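Local coordinates for CofB (Escherichia coli, PDB 5AX6), which is the minor pilin subunit of the CFA/III type IVb pilus of enterotoxigenic Escherichia coli, forms a homotrimer and probably takes part in pilus assembly, at residues 419-429 against 472-480. Residues are numbered along the deposited sequence; the frame is centred on the assembly and turned at random.
Sequences YQADFSSLAGN and YLNPKFLSV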
loop_
_atom_site.group_PDB
_atom_site.type_symbol
_atom_site.label_atom_id
_atom_site.label_comp_id
_atom_site.label_asym_id
_atom_site.label_seq_id
_atom_site.Cartn_x
_atom_site.Cartn_y
_atom_site.Cartn_z
ATOM N N TYR A 419 10.802 16.737 -59.303
ATOM C CA TYR A 419 10.629 17.543 -58.097
ATOM C C TYR A 419 11.701 17.137 -57.090
ATOM O O TYR A 419 11.747 15.986 -56.651
ATOM C CB TYR A 419 9.217 17.370 -57.521
ATOM C CG TYR A 419 8.122 17.854 -58.459
ATOM C CD1 TYR A 419 7.637 19.157 -58.384
ATOM C CD2 TYR A 419 7.592 17.014 -59.429
ATOM C CE1 TYR A 419 6.648 19.601 -59.241
ATOM C CE2 TYR A 419 6.611 17.451 -60.295
ATOM C CZ TYR A 419 6.142 18.745 -60.197
ATOM O OH TYR A 419 5.161 19.183 -61.058
ATOM N N GLN A 420 12.577 18.075 -56.746
ATOM C CA GLN A 420 13.741 17.754 -55.923
ATOM C C GLN A 420 13.487 17.917 -54.416
ATOM O O GLN A 420 14.110 17.235 -53.609
ATOM C CB GLN A 420 14.941 18.612 -56.341
ATOM C CG GLN A 420 15.442 18.342 -57.763
ATOM C CD GLN A 420 15.707 16.865 -58.031
ATOM O OE1 GLN A 420 16.073 16.104 -57.131
ATOM N NE2 GLN A 420 15.514 16.452 -59.280
ATOM N N ALA A 421 12.577 18.808 -54.036
ATOM C CA ALA A 421 12.293 19.016 -52.611
ATOM C C ALA A 421 11.715 17.744 -51.988
ATOM O O ALA A 421 10.866 17.079 -52.579
ATOM C CB ALA A 421 11.349 20.196 -52.424
ATOM N N ASP A 422 12.187 17.397 -50.794
ATOM C CA ASP A 422 11.826 16.130 -50.174
ATOM C C ASP A 422 11.951 16.260 -48.653
ATOM O O ASP A 422 13.043 16.489 -48.130
ATOM C CB ASP A 422 12.728 15.004 -50.710
ATOM C CG ASP A 422 12.281 13.621 -50.274
ATOM O OD1 ASP A 422 11.617 13.484 -49.222
ATOM O OD2 ASP A 422 12.610 12.648 -50.989
ATOM N N PHE A 423 10.836 16.127 -47.943
ATOM C CA PHE A 423 10.871 16.308 -46.493
ATOM C C PHE A 423 10.650 14.989 -45.755
ATOM O O PHE A 423 10.245 14.970 -44.589
ATOM C CB PHE A 423 9.828 17.358 -46.069
ATOM C CG PHE A 423 10.083 18.734 -46.636
ATOM C CD1 PHE A 423 11.383 19.185 -46.845
ATOM C CD2 PHE A 423 9.031 19.580 -46.948
ATOM C CE1 PHE A 423 11.626 20.445 -47.369
ATOM C CE2 PHE A 423 9.259 20.861 -47.471
ATOM C CZ PHE A 423 10.559 21.292 -47.691
ATOM N N SER A 424 10.951 13.879 -46.417
ATOM C CA SER A 424 10.686 12.580 -45.819
ATOM C C SER A 424 11.542 12.328 -44.570
ATOM O O SER A 424 11.152 11.548 -43.702
ATOM C CB SER A 424 10.900 11.462 -46.853
ATOM O OG SER A 424 12.256 11.381 -47.244
ATOM N N SER A 425 12.698 12.989 -44.477
ATOM C CA SER A 425 13.574 12.855 -43.307
ATOM C C SER A 425 13.861 14.204 -42.682
ATOM O O SER A 425 14.507 15.052 -43.287
ATOM C CB SER A 425 14.888 12.172 -43.680
ATOM O OG SER A 425 14.637 10.893 -44.234
ATOM N N LEU A 426 13.373 14.390 -41.460
ATOM C CA LEU A 426 13.474 15.673 -40.774
ATOM C C LEU A 426 14.921 16.183 -40.669
ATOM O O LEU A 426 15.167 17.386 -40.716
ATOM C CB LEU A 426 12.856 15.544 -39.376
ATOM C CG LEU A 426 12.923 16.754 -38.441
ATOM C CD1 LEU A 426 12.243 17.979 -39.072
ATOM C CD2 LEU A 426 12.308 16.377 -37.087
ATOM N N ALA A 427 15.876 15.269 -40.533
ATOM C CA ALA A 427 17.277 15.672 -40.373
ATOM C C ALA A 427 17.901 16.162 -41.681
ATOM O O ALA A 427 18.980 16.769 -41.674
ATOM C CB ALA A 427 18.104 14.518 -39.795
ATOM N N GLY A 428 17.225 15.925 -42.799
ATOM C CA GLY A 428 17.749 16.367 -44.084
ATOM C C GLY A 428 16.834 17.243 -44.919
ATOM O O GLY A 428 16.984 17.296 -46.147
ATOM N N ASN A 429 15.910 17.962 -44.274
ATOM C CA ASN A 429 14.919 18.752 -45.012
ATOM C C ASN A 429 15.521 19.873 -45.877
ATOM O O ASN A 429 14.955 20.241 -46.898
ATOM C CB ASN A 429 13.882 19.357 -44.046
ATOM C CG ASN A 429 12.803 18.345 -43.627
ATOM O OD1 ASN A 429 12.713 17.250 -44.186
ATOM N ND2 ASN A 429 11.972 18.722 -42.648
ATOM N N TYR A 472 -1.244 20.162 -56.230
ATOM C CA TYR A 472 -0.511 18.934 -55.961
ATOM C C TYR A 472 -1.265 18.066 -54.952
ATOM O O TYR A 472 -1.897 18.592 -54.020
ATOM C CB TYR A 472 0.890 19.238 -55.413
ATOM C CG TYR A 472 1.811 20.035 -56.313
ATOM C CD1 TYR A 472 1.948 19.738 -57.668
ATOM C CD2 TYR A 472 2.577 21.074 -55.789
ATOM C CE1 TYR A 472 2.814 20.479 -58.480
ATOM C CE2 TYR A 472 3.431 21.813 -56.579
ATOM C CZ TYR A 472 3.552 21.511 -57.922
ATOM O OH TYR A 472 4.420 22.251 -58.687
ATOM N N LEU A 473 -1.181 16.746 -55.134
ATOM C CA LEU A 473 -1.761 15.774 -54.213
ATOM C C LEU A 473 -0.697 15.071 -53.372
ATOM O O LEU A 473 0.254 14.518 -53.913
ATOM C CB LEU A 473 -2.561 14.720 -54.984
ATOM C CG LEU A 473 -3.117 13.568 -54.147
ATOM C CD1 LEU A 473 -4.221 14.071 -53.219
ATOM C CD2 LEU A 473 -3.633 12.435 -55.036
ATOM N N ASN A 474 -0.867 15.081 -52.051
ATOM C CA ASN A 474 0.014 14.346 -51.138
ATOM C C ASN A 474 1.502 14.401 -51.482
ATOM O O ASN A 474 2.129 13.362 -51.698
ATOM C CB ASN A 474 -0.412 12.880 -51.074
ATOM C CG ASN A 474 -1.854 12.709 -50.647
ATOM O OD1 ASN A 474 -2.394 13.520 -49.891
ATOM N ND2 ASN A 474 -2.495 11.650 -51.139
ATOM N N PRO A 475 2.074 15.607 -51.529
ATOM C CA PRO A 475 3.448 15.811 -52.003
ATOM C C PRO A 475 4.548 15.537 -50.962
ATOM O O PRO A 475 4.370 15.828 -49.778
ATOM C CB PRO A 475 3.461 17.287 -52.401
ATOM C CG PRO A 475 2.403 17.921 -51.585
ATOM C CD PRO A 475 1.394 16.874 -51.208
ATOM N N LYS A 476 5.674 14.993 -51.418
ATOM C CA LYS A 476 6.812 14.714 -50.539
ATOM C C LYS A 476 7.440 15.990 -49.997
ATOM O O LYS A 476 8.268 15.936 -49.076
ATOM C CB LYS A 476 7.886 13.908 -51.277
ATOM C CG LYS A 476 8.419 14.638 -52.509
ATOM C CD LYS A 476 9.627 13.942 -53.102
ATOM C CE LYS A 476 10.135 14.710 -54.324
ATOM N NZ LYS A 476 11.182 13.967 -55.070
ATOM N N PHE A 477 7.077 17.133 -50.574
ATOM C CA PHE A 477 7.594 18.401 -50.069
ATOM C C PHE A 477 6.571 19.118 -49.184
ATOM O O PHE A 477 6.551 20.352 -49.082
ATOM C CB PHE A 477 8.067 19.311 -51.218
ATOM C CG PHE A 477 7.176 19.304 -52.434
ATOM C CD1 PHE A 477 6.069 20.139 -52.507
ATOM C CD2 PHE A 477 7.477 18.493 -53.530
ATOM C CE1 PHE A 477 5.257 20.153 -53.647
ATOM C CE2 PHE A 477 6.666 18.499 -54.670
ATOM C CZ PHE A 477 5.563 19.331 -54.724
ATOM N N LEU A 478 5.740 18.312 -48.528
ATOM C CA LEU A 478 4.876 18.758 -47.439
ATOM C C LEU A 478 5.020 17.723 -46.344
ATOM O O LEU A 478 4.821 16.530 -46.586
ATOM C CB LEU A 478 3.408 18.883 -47.875
ATOM C CG LEU A 478 2.405 19.172 -46.754
ATOM C CD1 LEU A 478 2.704 20.519 -46.109
ATOM C CD2 LEU A 478 0.939 19.132 -47.250
ATOM N N SER A 479 5.394 18.154 -45.143
ATOM C CA SER A 479 5.494 17.206 -44.044
ATOM C C SER A 479 4.723 17.721 -42.849
ATOM O O SER A 479 4.483 18.920 -42.727
ATOM C CB SER A 479 6.953 16.943 -43.669
ATOM O OG SER A 479 7.571 18.111 -43.158
ATOM N N VAL A 480 4.342 16.806 -41.961
ATOM C CA VAL A 480 3.511 17.171 -40.833
ATOM C C VAL A 480 3.990 16.487 -39.569
ATOM O O VAL A 480 4.585 15.409 -39.630
ATOM C CB VAL A 480 2.032 16.776 -41.065
ATOM C CG1 VAL A 480 1.388 17.675 -42.110
ATOM C CG2 VAL A 480 1.918 15.276 -41.417
HETATM O O HOH W 1 4.940 21.798 -61.312
HETATM O O HOH W 2 13.146 13.094 -53.658
#
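Lys-476 lays its extended aliphatic chain across Asp-422 and Ala-421 O, a carbonyl buried here without a hydrogen-bond partner, and its ammonium reaches Tyr-419 O in a hydrogen bond (NZ to O, 2.6 Å). A long, flexible lysine suits this place: its methylenes pack while its charged end finds oxygens, among them Ser-357 OG and a water that links NZ to Asp-422 OD2. Cutting the side chain back to an alanine removes the amine, so Tyr-419 O would probably lose this donor and the water its second partner. The backbone adds a nearly straight bond, Phe-423 N to Lys-476 O (2.8 Å, 165° at the hydrogen). The Phe-423 ring brings CE2 to 3.2 Å from Phe-477 O, with its CB against Ser-479. Asp-422, its carboxylate swung away from its own N (chi1 -171°), turns OD1 to Ser-424 N and OG, closing an Asx turn. Phe-477 CB meets the small methyl Ala-421 CB at 3.6 Å; its ring and that of Tyr-419, planes 30° apart, barely overlap. Tyr-419's ring edge meets Tyr-472 OH, which Asp-411 O also binds; one water joins both phenols. The 410-437 loop thus packs on a type I beta turn, Pro-475 to Leu-478, linking strands 468-473 and 478-487 of two sheets in the C-terminal domain.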